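Local coordinates for transcriptional regulator, TetR family (Agrobacterium tumefaciens, PDB 3C2B), which probably binds DNA at regulatory sites as a dimeric, all-helical transcription factor of the TetR family, at residues L93-L104 / F168-H177; S153-A164 / F201-V210. All blocks are in the same frame, centred on the assembly; numbering follows the deposited sequence.

Contact 1: residues L93-L104 / F168-H177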
loop_
_atom_site.group_PDB
_atom_site.type_symbol
_atom_site.label_atom_id
_atom_site.label_comp_id
_atom_site.label_asym_id
_atom_site.label_seq_id
_atom_site.Cartn_x
_atom_site.Cartn_y
_atom_site.Cartn_z
ATOM N N LEU A 93 7.105 -21.158 0.386
ATOM C CA LEU A 93 6.916 -19.793 0.889
ATOM C C LEU A 93 7.654 -18.786 0.039
ATOM O O LEU A 93 7.133 -17.716 -0.190
ATOM C CB LEU A 93 7.324 -19.668 2.325
ATOM C CG LEU A 93 6.448 -20.371 3.375
ATOM C CD1 LEU A 93 7.181 -20.341 4.710
ATOM C CD2 LEU A 93 5.030 -19.733 3.507
ATOM N N GLU A 94 8.849 -19.114 -0.461
ATOM C CA GLU A 94 9.508 -18.198 -1.385
ATOM C C GLU A 94 8.724 -18.044 -2.698
ATOM O O GLU A 94 8.606 -16.938 -3.212
ATOM C CB GLU A 94 10.937 -18.643 -1.702
ATOM C CG GLU A 94 11.882 -18.557 -0.493
ATOM C CD GLU A 94 13.348 -18.814 -0.870
ATOM O OE1 GLU A 94 13.799 -18.387 -1.960
ATOM O OE2 GLU A 94 14.050 -19.445 -0.067
ATOM N N VAL A 95 8.251 -19.163 -3.263
ATOM C CA VAL A 95 7.502 -19.112 -4.517
ATOM C C VAL A 95 6.224 -18.272 -4.320
ATOM O O VAL A 95 5.901 -17.414 -5.132
ATOM C CB VAL A 95 7.229 -20.525 -5.102
ATOM C CG1 VAL A 95 6.287 -20.451 -6.330
ATOM C CG2 VAL A 95 8.560 -21.245 -5.455
ATOM N N PHE A 96 5.547 -18.507 -3.197
ATOM C CA PHE A 96 4.427 -17.683 -2.854
ATOM C C PHE A 96 4.785 -16.157 -2.860
ATOM O O PHE A 96 4.127 -15.335 -3.520
ATOM C CB PHE A 96 3.852 -18.071 -1.491
ATOM C CG PHE A 96 2.796 -17.139 -1.068
ATOM C CD1 PHE A 96 1.480 -17.313 -1.541
ATOM C CD2 PHE A 96 3.112 -16.015 -0.283
ATOM C CE1 PHE A 96 0.470 -16.401 -1.215
ATOM C CE2 PHE A 96 2.092 -15.071 0.049
ATOM C CZ PHE A 96 0.768 -15.271 -0.439
ATOM N N ALA A 97 5.811 -15.784 -2.100
ATOM C CA ALA A 97 6.148 -14.349 -1.955
ATOM C C ALA A 97 6.395 -13.689 -3.313
ATOM O O ALA A 97 5.914 -12.586 -3.567
ATOM C CB ALA A 97 7.342 -14.191 -1.028
ATOM N N HIS A 98 7.124 -14.385 -4.188
ATOM C CA HIS A 98 7.455 -13.901 -5.522
ATOM C C HIS A 98 6.186 -13.799 -6.399
ATOM O O HIS A 98 5.979 -12.789 -7.085
ATOM C CB HIS A 98 8.507 -14.884 -6.123
ATOM C CG HIS A 98 9.235 -14.384 -7.339
ATOM N ND1 HIS A 98 10.449 -14.925 -7.741
ATOM C CD2 HIS A 98 8.916 -13.449 -8.275
ATOM C CE1 HIS A 98 10.842 -14.340 -8.866
ATOM N NE2 HIS A 98 9.940 -13.429 -9.196
ATOM N N ASP A 99 5.349 -14.855 -6.380
ATOM C CA ASP A 99 4.008 -14.807 -6.989
ATOM C C ASP A 99 3.164 -13.602 -6.481
ATOM O O ASP A 99 2.536 -12.919 -7.262
ATOM C CB ASP A 99 3.240 -16.091 -6.683
ATOM C CG ASP A 99 3.795 -17.302 -7.388
ATOM O OD1 ASP A 99 4.640 -17.170 -8.304
ATOM O OD2 ASP A 99 3.355 -18.420 -7.039
ATOM N N LEU A 100 3.139 -13.361 -5.189
ATOM C CA LEU A 100 2.422 -12.176 -4.632
ATOM C C LEU A 100 2.902 -10.840 -5.261
ATOM O O LEU A 100 2.100 -10.046 -5.775
ATOM C CB LEU A 100 2.524 -12.123 -3.098
ATOM C CG LEU A 100 1.862 -10.867 -2.426
ATOM C CD1 LEU A 100 0.374 -10.689 -2.844
ATOM C CD2 LEU A 100 1.949 -10.953 -0.870
ATOM N N LEU A 101 4.215 -10.631 -5.238
ATOM C CA LEU A 101 4.817 -9.426 -5.772
ATOM C C LEU A 101 4.440 -9.239 -7.253
ATOM O O LEU A 101 4.032 -8.160 -7.689
ATOM C CB LEU A 101 6.329 -9.515 -5.578
ATOM C CG LEU A 101 6.725 -9.291 -4.117
ATOM C CD1 LEU A 101 8.157 -9.832 -3.860
ATOM C CD2 LEU A 101 6.494 -7.796 -3.618
ATOM N N ASP A 102 4.573 -10.335 -7.989
ATOM C CA ASP A 102 4.261 -10.396 -9.386
ATOM C C ASP A 102 2.786 -10.112 -9.638
ATOM O O ASP A 102 2.457 -9.394 -10.542
ATOM C CB ASP A 102 4.632 -11.789 -9.855
ATOM C CG ASP A 102 5.144 -11.799 -11.210
ATOM O OD1 ASP A 102 6.239 -11.239 -11.440
ATOM O OD2 ASP A 102 4.459 -12.375 -12.042
ATOM N N VAL A 103 1.884 -10.685 -8.862
ATOM C CA VAL A 103 0.437 -10.362 -8.991
ATOM C C VAL A 103 0.238 -8.839 -8.697
ATOM O O VAL A 103 -0.437 -8.127 -9.442
ATOM C CB VAL A 103 -0.421 -11.223 -8.018
ATOM C CG1 VAL A 103 -1.755 -10.551 -7.678
ATOM C CG2 VAL A 103 -0.673 -12.668 -8.558
ATOM N N LEU A 104 0.806 -8.321 -7.618
ATOM C CA LEU A 104 0.591 -6.871 -7.342
ATOM C C LEU A 104 1.110 -5.937 -8.428
ATOM O O LEU A 104 0.485 -4.903 -8.723
ATOM C CB LEU A 104 1.182 -6.476 -6.000
ATOM C CG LEU A 104 0.579 -7.300 -4.834
ATOM C CD1 LEU A 104 1.327 -7.037 -3.482
ATOM C CD2 LEU A 104 -0.991 -7.088 -4.731
ATOM N N PHE A 168 3.678 -11.722 7.327
ATOM C CA PHE A 168 4.322 -12.207 6.112
ATOM C C PHE A 168 4.035 -11.273 4.965
ATOM O O PHE A 168 4.946 -10.894 4.212
ATOM C CB PHE A 168 3.801 -13.608 5.786
ATOM C CG PHE A 168 4.597 -14.357 4.740
ATOM C CD1 PHE A 168 5.974 -14.146 4.568
ATOM C CD2 PHE A 168 3.965 -15.293 3.925
ATOM C CE1 PHE A 168 6.696 -14.889 3.617
ATOM C CE2 PHE A 168 4.696 -16.050 2.990
ATOM C CZ PHE A 168 6.066 -15.832 2.836
ATOM N N TYR A 169 2.796 -10.821 4.871
ATOM C CA TYR A 169 2.400 -9.990 3.742
ATOM C C TYR A 169 3.142 -8.669 3.831
ATOM O O TYR A 169 3.656 -8.167 2.820
ATOM C CB TYR A 169 0.873 -9.799 3.777
ATOM C CG TYR A 169 0.288 -9.091 2.573
ATOM C CD1 TYR A 169 0.498 -7.733 2.341
ATOM C CD2 TYR A 169 -0.480 -9.801 1.668
ATOM C CE1 TYR A 169 -0.052 -7.122 1.201
ATOM C CE2 TYR A 169 -1.057 -9.191 0.553
ATOM C CZ TYR A 169 -0.831 -7.895 0.322
ATOM O OH TYR A 169 -1.435 -7.376 -0.774
ATOM N N GLY A 170 3.173 -8.072 5.024
ATOM C CA GLY A 170 3.847 -6.764 5.185
ATOM C C GLY A 170 5.350 -6.896 4.931
ATOM O O GLY A 170 5.993 -6.014 4.334
ATOM N N LEU A 171 5.922 -8.008 5.376
ATOM C CA LEU A 171 7.345 -8.304 5.106
ATOM C C LEU A 171 7.675 -8.472 3.618
ATOM O O LEU A 171 8.728 -8.022 3.159
ATOM C CB LEU A 171 7.850 -9.525 5.888
ATOM C CG LEU A 171 7.906 -9.392 7.433
ATOM C CD1 LEU A 171 8.153 -10.775 8.080
ATOM C CD2 LEU A 171 9.027 -8.405 7.918
ATOM N N ILE A 172 6.826 -9.164 2.870
ATOM C CA ILE A 172 7.050 -9.291 1.434
ATOM C C ILE A 172 6.914 -7.927 0.707
ATOM O O ILE A 172 7.801 -7.533 -0.050
ATOM C CB ILE A 172 6.057 -10.312 0.833
ATOM C CG1 ILE A 172 6.244 -11.701 1.499
ATOM C CG2 ILE A 172 6.195 -10.356 -0.694
ATOM C CD1 ILE A 172 5.015 -12.595 1.282
ATOM N N VAL A 173 5.818 -7.217 0.980
ATOM C CA VAL A 173 5.334 -6.119 0.152
ATOM C C VAL A 173 5.767 -4.728 0.732
ATOM O O VAL A 173 5.971 -3.785 -0.019
ATOM C CB VAL A 173 3.774 -6.169 0.045
ATOM C CG1 VAL A 173 3.209 -4.958 -0.773
ATOM C CG2 VAL A 173 3.325 -7.455 -0.647
ATOM N N SER A 174 5.889 -4.627 2.059
ATOM C CA SER A 174 5.989 -3.300 2.718
ATOM C C SER A 174 5.129 -2.241 2.005
ATOM O O SER A 174 3.944 -2.470 1.763
ATOM C CB SER A 174 7.466 -2.907 2.832
ATOM O OG SER A 174 7.620 -1.683 3.483
ATOM N N ASP A 175 5.690 -1.105 1.607
ATOM C CA ASP A 175 4.862 -0.092 0.920
ATOM C C ASP A 175 4.910 -0.231 -0.616
ATOM O O ASP A 175 4.501 0.658 -1.318
ATOM C CB ASP A 175 5.278 1.335 1.342
ATOM C CG ASP A 175 6.715 1.634 0.961
ATOM O OD1 ASP A 175 7.523 0.688 0.764
ATOM O OD2 ASP A 175 7.049 2.806 0.869
ATOM N N LEU A 176 5.405 -1.351 -1.144
ATOM C CA LEU A 176 5.635 -1.397 -2.569
ATOM C C LEU A 176 4.361 -1.327 -3.404
ATOM O O LEU A 176 4.391 -0.836 -4.526
ATOM C CB LEU A 176 6.439 -2.652 -2.922
ATOM C CG LEU A 176 6.739 -2.788 -4.405
ATOM C CD1 LEU A 176 7.779 -1.726 -4.889
ATOM C CD2 LEU A 176 7.188 -4.192 -4.698
ATOM N N HIS A 177 3.240 -1.853 -2.886
ATOM C CA HIS A 177 1.993 -1.837 -3.666
ATOM C C HIS A 177 1.490 -0.397 -3.847
ATOM O O HIS A 177 1.250 0.027 -4.982
ATOM C CB HIS A 177 0.927 -2.754 -3.028
ATOM C CG HIS A 177 -0.252 -3.006 -3.903
ATOM N ND1 HIS A 177 -1.442 -3.500 -3.420
ATOM C CD2 HIS A 177 -0.409 -2.893 -5.250
ATOM C CE1 HIS A 177 -2.284 -3.687 -4.435
ATOM N NE2 HIS A 177 -1.686 -3.305 -5.551
HETATM O O HOH W 1 -1.904 -4.359 -8.209
#
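Ile172 is the knob of this helix-helix contact, pushed into a hole between Phe96, Ala97, Leu100 and Leu101 on helix 86-104. From its CB, which points at the opposing helix, the two branches part. CG2 goes to Leu101, 3.6 Å from that residue's CG. CG1 leaves anti to the carbonyl carbon (chi1 -60°) and passes Ala97 CB at 3.7 Å; its tip, CD1, lies 3.6 Å from Ala97 CB and comes up at the edge of the Phe96 ring. CD1 also sits over the centre of the Phe168 ring, one turn back in its own helix, 3.5 Å above the plane. Phe168 slides past Phe96 in the opposite direction, their planes 27° apart with little overlap, and the carbonyl O of Leu93 meets the Phe168 edge in plane. Leu100 CD2 rests over a face of Tyr169, 4.0 Å from the ring centroid. Leu104 splits its two methyls: CD1 presses tightly on Val173 CG2 at 3.5 Å, while CD2 lies over a face of the His177 imidazole. A water lies between Leu104 O and His177 NE2, rather close to the carbonyl, and adds a probable polar link to helix 176-181. The axes of helix segments 93-104 and 168-173 cross at -64° and approach to 10.1 Å. In the core of the C-terminal domain, which in TetR relatives usually binds the ligand and here takes part in the dimer, helix 137-152 flanks Leu93 and Phe96, helix 190-205 packs on Ala97 and Ile172, and Arg166 of the second subunit hydrogen-bonds the carbonyls of Leu171 and Ile172.

Contact 2: residues S153-A164 / F201-V210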
loop_
_atom_site.group_PDB
_atom_site.type_symbol
_atom_site.label_atom_id
_atom_site.label_comp_id
_atom_site.label_asym_id
_atom_site.label_seq_id
_atom_site.Cartn_x
_atom_site.Cartn_y
_atom_site.Cartn_z
ATOM N N SER A 153 2.947 -29.401 10.469
ATOM C CA SER A 153 4.121 -30.200 10.293
ATOM C C SER A 153 5.120 -29.909 11.372
ATOM O O SER A 153 6.220 -30.441 11.350
ATOM C CB SER A 153 4.716 -29.978 8.909
ATOM O OG SER A 153 3.811 -30.407 7.900
ATOM N N GLY A 154 4.722 -29.072 12.330
ATOM C CA GLY A 154 5.547 -28.723 13.470
ATOM C C GLY A 154 6.586 -27.654 13.191
ATOM O O GLY A 154 7.470 -27.415 14.039
ATOM N N TYR A 155 6.506 -27.007 12.021
ATOM C CA TYR A 155 7.555 -26.030 11.616
ATOM C C TYR A 155 7.256 -24.555 11.945
ATOM O O TYR A 155 8.166 -23.746 11.977
ATOM C CB TYR A 155 7.894 -26.158 10.123
ATOM C CG TYR A 155 8.401 -27.520 9.708
ATOM C CD1 TYR A 155 9.546 -28.092 10.302
ATOM C CD2 TYR A 155 7.741 -28.242 8.701
ATOM C CE1 TYR A 155 10.001 -29.345 9.910
ATOM C CE2 TYR A 155 8.198 -29.485 8.302
ATOM C CZ TYR A 155 9.314 -30.036 8.910
ATOM O OH TYR A 155 9.732 -31.272 8.483
ATOM N N LEU A 156 5.990 -24.232 12.188
ATOM C CA LEU A 156 5.544 -22.860 12.504
ATOM C C LEU A 156 4.725 -22.828 13.779
ATOM O O LEU A 156 3.883 -23.695 14.009
ATOM C CB LEU A 156 4.665 -22.283 11.386
ATOM C CG LEU A 156 5.275 -22.166 10.003
ATOM C CD1 LEU A 156 4.192 -21.602 9.094
ATOM C CD2 LEU A 156 6.509 -21.251 10.073
ATOM N N ARG A 157 4.963 -21.803 14.581
ATOM C CA ARG A 157 4.215 -21.607 15.792
ATOM C C ARG A 157 3.664 -20.185 15.772
ATOM O O ARG A 157 4.385 -19.253 15.438
ATOM C CB ARG A 157 5.137 -21.863 17.009
ATOM C CG ARG A 157 4.794 -21.081 18.251
ATOM C CD ARG A 157 5.881 -21.135 19.375
ATOM N NE ARG A 157 7.231 -20.634 19.027
ATOM C CZ ARG A 157 7.536 -19.424 18.526
ATOM N NH1 ARG A 157 6.596 -18.519 18.225
ATOM N NH2 ARG A 157 8.815 -19.126 18.294
ATOM N N PHE A 158 2.388 -20.017 16.106
ATOM C CA PHE A 158 1.793 -18.673 16.223
ATOM C C PHE A 158 0.514 -18.747 17.047
ATOM O O PHE A 158 -0.158 -19.771 17.053
ATOM C CB PHE A 158 1.496 -18.027 14.841
ATOM C CG PHE A 158 0.901 -18.993 13.829
ATOM C CD1 PHE A 158 1.707 -19.580 12.877
ATOM C CD2 PHE A 158 -0.433 -19.359 13.889
ATOM C CE1 PHE A 158 1.194 -20.505 11.978
ATOM C CE2 PHE A 158 -0.966 -20.275 12.995
ATOM C CZ PHE A 158 -0.152 -20.857 12.032
ATOM N N ASP A 159 0.190 -17.640 17.719
ATOM C CA ASP A 159 -1.085 -17.460 18.421
ATOM C C ASP A 159 -2.271 -17.339 17.466
ATOM O O ASP A 159 -3.358 -17.837 17.749
ATOM C CB ASP A 159 -1.029 -16.207 19.290
ATOM C CG ASP A 159 -0.074 -16.362 20.465
ATOM O OD1 ASP A 159 0.931 -15.607 20.548
ATOM O OD2 ASP A 159 -0.326 -17.257 21.303
ATOM N N ASP A 160 -2.055 -16.685 16.329
ATOM C CA ASP A 160 -3.141 -16.381 15.444
ATOM C C ASP A 160 -2.635 -16.482 14.004
ATOM O O ASP A 160 -1.752 -15.775 13.608
ATOM C CB ASP A 160 -3.670 -14.980 15.809
ATOM C CG ASP A 160 -4.763 -14.492 14.890
ATOM O OD1 ASP A 160 -5.044 -15.145 13.865
ATOM O OD2 ASP A 160 -5.335 -13.428 15.199
ATOM N N ALA A 161 -3.225 -17.377 13.231
ATOM C CA ALA A 161 -2.796 -17.647 11.888
ATOM C C ALA A 161 -2.926 -16.447 10.935
ATOM O O ALA A 161 -2.124 -16.309 10.030
ATOM C CB ALA A 161 -3.572 -18.852 11.326
ATOM N N GLU A 162 -3.977 -15.642 11.090
ATOM C CA GLU A 162 -4.203 -14.465 10.236
ATOM C C GLU A 162 -3.140 -13.374 10.474
ATOM O O GLU A 162 -2.779 -12.651 9.563
ATOM C CB GLU A 162 -5.577 -13.859 10.515
ATOM C CG GLU A 162 -6.759 -14.637 9.916
ATOM C CD GLU A 162 -8.145 -14.126 10.414
ATOM O OE1 GLU A 162 -8.195 -13.193 11.270
ATOM O OE2 GLU A 162 -9.181 -14.657 9.937
ATOM N N GLU A 163 -2.689 -13.263 11.716
ATOM C CA GLU A 163 -1.666 -12.352 12.138
ATOM C C GLU A 163 -0.296 -12.782 11.580
ATOM O O GLU A 163 0.490 -11.952 11.144
ATOM C CB GLU A 163 -1.694 -12.316 13.660
ATOM C CG GLU A 163 -0.759 -11.382 14.322
ATOM C CD GLU A 163 -1.066 -9.897 14.152
ATOM O OE1 GLU A 163 -2.215 -9.494 13.870
ATOM O OE2 GLU A 163 -0.116 -9.124 14.353
ATOM N N ALA A 164 -0.047 -14.088 11.561
ATOM C CA ALA A 164 1.128 -14.616 10.901
ATOM C C ALA A 164 1.101 -14.249 9.436
ATOM O O ALA A 164 2.113 -13.850 8.910
ATOM C CB ALA A 164 1.232 -16.127 11.063
ATOM N N PHE A 201 10.113 -14.102 8.093
ATOM C CA PHE A 201 8.936 -14.881 8.516
ATOM C C PHE A 201 9.289 -16.111 9.375
ATOM O O PHE A 201 8.632 -16.395 10.381
ATOM C CB PHE A 201 8.126 -15.301 7.283
ATOM C CG PHE A 201 6.835 -16.023 7.617
ATOM C CD1 PHE A 201 5.785 -15.360 8.234
ATOM C CD2 PHE A 201 6.692 -17.381 7.359
ATOM C CE1 PHE A 201 4.586 -16.049 8.548
ATOM C CE2 PHE A 201 5.510 -18.060 7.691
ATOM C CZ PHE A 201 4.466 -17.389 8.284
ATOM N N LEU A 202 10.365 -16.800 9.018
ATOM C CA LEU A 202 10.798 -18.011 9.721
ATOM C C LEU A 202 11.481 -17.697 11.054
ATOM O O LEU A 202 11.383 -18.465 12.012
ATOM C CB LEU A 202 11.679 -18.874 8.799
ATOM C CG LEU A 202 10.923 -19.552 7.631
ATOM C CD1 LEU A 202 11.838 -20.479 6.806
ATOM C CD2 LEU A 202 9.686 -20.366 8.103
ATOM N N THR A 203 12.174 -16.562 11.117
ATOM C CA THR A 203 12.662 -16.032 12.376
ATOM C C THR A 203 11.504 -15.762 13.338
ATOM O O THR A 203 11.569 -16.114 14.504
ATOM C CB THR A 203 13.494 -14.768 12.150
ATOM O OG1 THR A 203 14.585 -15.100 11.288
ATOM C CG2 THR A 203 14.043 -14.237 13.473
ATOM N N LEU A 204 10.431 -15.176 12.836
ATOM C CA LEU A 204 9.302 -14.787 13.686
ATOM C C LEU A 204 8.501 -15.989 14.163
ATOM O O LEU A 204 8.188 -16.109 15.321
ATOM C CB LEU A 204 8.399 -13.843 12.896
ATOM C CG LEU A 204 8.301 -12.338 13.147
ATOM C CD1 LEU A 204 9.444 -11.735 13.928
ATOM C CD2 LEU A 204 8.013 -11.556 11.898
ATOM N N TYR A 205 8.166 -16.886 13.250
ATOM C CA TYR A 205 7.228 -17.967 13.519
ATOM C C TYR A 205 7.826 -19.357 13.338
ATOM O O TYR A 205 7.105 -20.330 13.454
ATOM C CB TYR A 205 5.997 -17.854 12.607
ATOM C CG TYR A 205 5.307 -16.531 12.747
ATOM C CD1 TYR A 205 4.505 -16.258 13.844
ATOM C CD2 TYR A 205 5.506 -15.522 11.814
ATOM C CE1 TYR A 205 3.875 -14.991 13.997
ATOM C CE2 TYR A 205 4.918 -14.277 11.973
ATOM C CZ TYR A 205 4.098 -14.014 13.048
ATOM O OH TYR A 205 3.476 -12.785 13.162
ATOM N N GLY A 206 9.120 -19.455 13.057
ATOM C CA GLY A 206 9.715 -20.762 12.882
ATOM C C GLY A 206 9.994 -21.426 14.224
ATOM O O GLY A 206 10.501 -20.798 15.131
ATOM N N THR A 207 9.666 -22.710 14.328
ATOM C CA THR A 207 9.968 -23.483 15.520
ATOM C C THR A 207 11.404 -23.995 15.417
ATOM O O THR A 207 11.998 -24.020 14.341
ATOM C CB THR A 207 9.053 -24.721 15.630
ATOM O OG1 THR A 207 9.357 -25.605 14.551
ATOM C CG2 THR A 207 7.583 -24.348 15.560
ATOM N N GLU A 208 11.951 -24.417 16.548
ATOM C CA GLU A 208 13.240 -25.082 16.599
ATOM C C GLU A 208 13.414 -26.216 15.556
ATOM O O GLU A 208 14.488 -26.360 14.971
ATOM C CB GLU A 208 13.450 -25.562 18.026
ATOM C CG GLU A 208 14.655 -26.430 18.249
ATOM C CD GLU A 208 15.345 -26.126 19.566
ATOM O OE1 GLU A 208 14.689 -25.525 20.479
ATOM O OE2 GLU A 208 16.550 -26.476 19.667
ATOM N N LYS A 209 12.361 -26.994 15.313
ATOM C CA LYS A 209 12.352 -28.052 14.277
ATOM C C LYS A 209 12.665 -27.517 12.869
ATOM O O LYS A 209 13.497 -28.105 12.169
ATOM C CB LYS A 209 10.994 -28.773 14.249
ATOM C CG LYS A 209 10.953 -30.089 13.452
ATOM C CD LYS A 209 9.544 -30.683 13.416
ATOM C CE LYS A 209 9.516 -32.030 12.704
ATOM N NZ LYS A 209 8.190 -32.318 12.047
ATOM N N VAL A 210 12.000 -26.430 12.447
ATOM C CA VAL A 210 12.220 -25.900 11.103
ATOM C C VAL A 210 13.665 -25.425 10.913
ATOM O O VAL A 210 14.256 -25.679 9.881
ATOM C CB VAL A 210 11.184 -24.826 10.696
ATOM C CG1 VAL A 210 11.540 -23.446 11.276
ATOM C CG2 VAL A 210 11.075 -24.739 9.173
#
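Tyr205 lays one ring face against Ala164 while Arg157 O meets its edge in plane, at a single beta bridge between Leu156 and Gly206 in this otherwise helical TetR-type C-terminal domain. The methyl CB of Ala164 stands over the ring centre, 4.0 Å from the centroid and 8° off the normal. Phe158 CB packs 3.6 Å from Tyr205 CD1, which lies at the edge of the Phe158 ring, and Tyr205 OH is hydrogen-bonded to Ser167 OG. Two backbone bonds hold the bridge: Arg157 N donates to Tyr205 O in the carbonyl plane, whereas Thr207 N reaches Tyr155 O from well above the Tyr155 carbonyl plane. Leu156 crosses Phe201 at about a right angle, bringing CD1 to its CE2, and sends CD2 to Leu202. Lys209 runs extended past the Tyr155 ring, with its NZ 4.5 Å from the centroid in an off-centre cation-pi contact; Tyr155 OH bonds Glu213. The same NZ donates to Ser153 O (2.8 Å), just after the end of helix 137-152, where Gly154 forms a Schellman motif. Thr207, the N-cap of helix 208-214, holds OG1 between its backbone N and carbonyl carbon (chi1 66°) and donates from it to a lone pair of Gly154 O, 2.7 Å away.

In the fold
The two contacts lie in one helical domain, their centres 18 Å apart, contact 1 about 9 Å and contact 2 about 23 Å from the centre of the chain in space. Their segments alternate along the sequence: 93-104, then 153-164, 168-177 and 201-210. Helix 161-173 serves both, its first turn in contact 2 and its last two in contact 1. They meet directly where Phe168 CB packs 3.6 Å from Phe201 CD1, and Leu93 touches Phe201 too. Each also reaches the second subunit, contact 1 from Ser174 to its Arg166 and contact 2 through a salt bridge from Glu163 to its Arg193, so helix 161-173 and the turn after it serve both the domain core and the dimer interface.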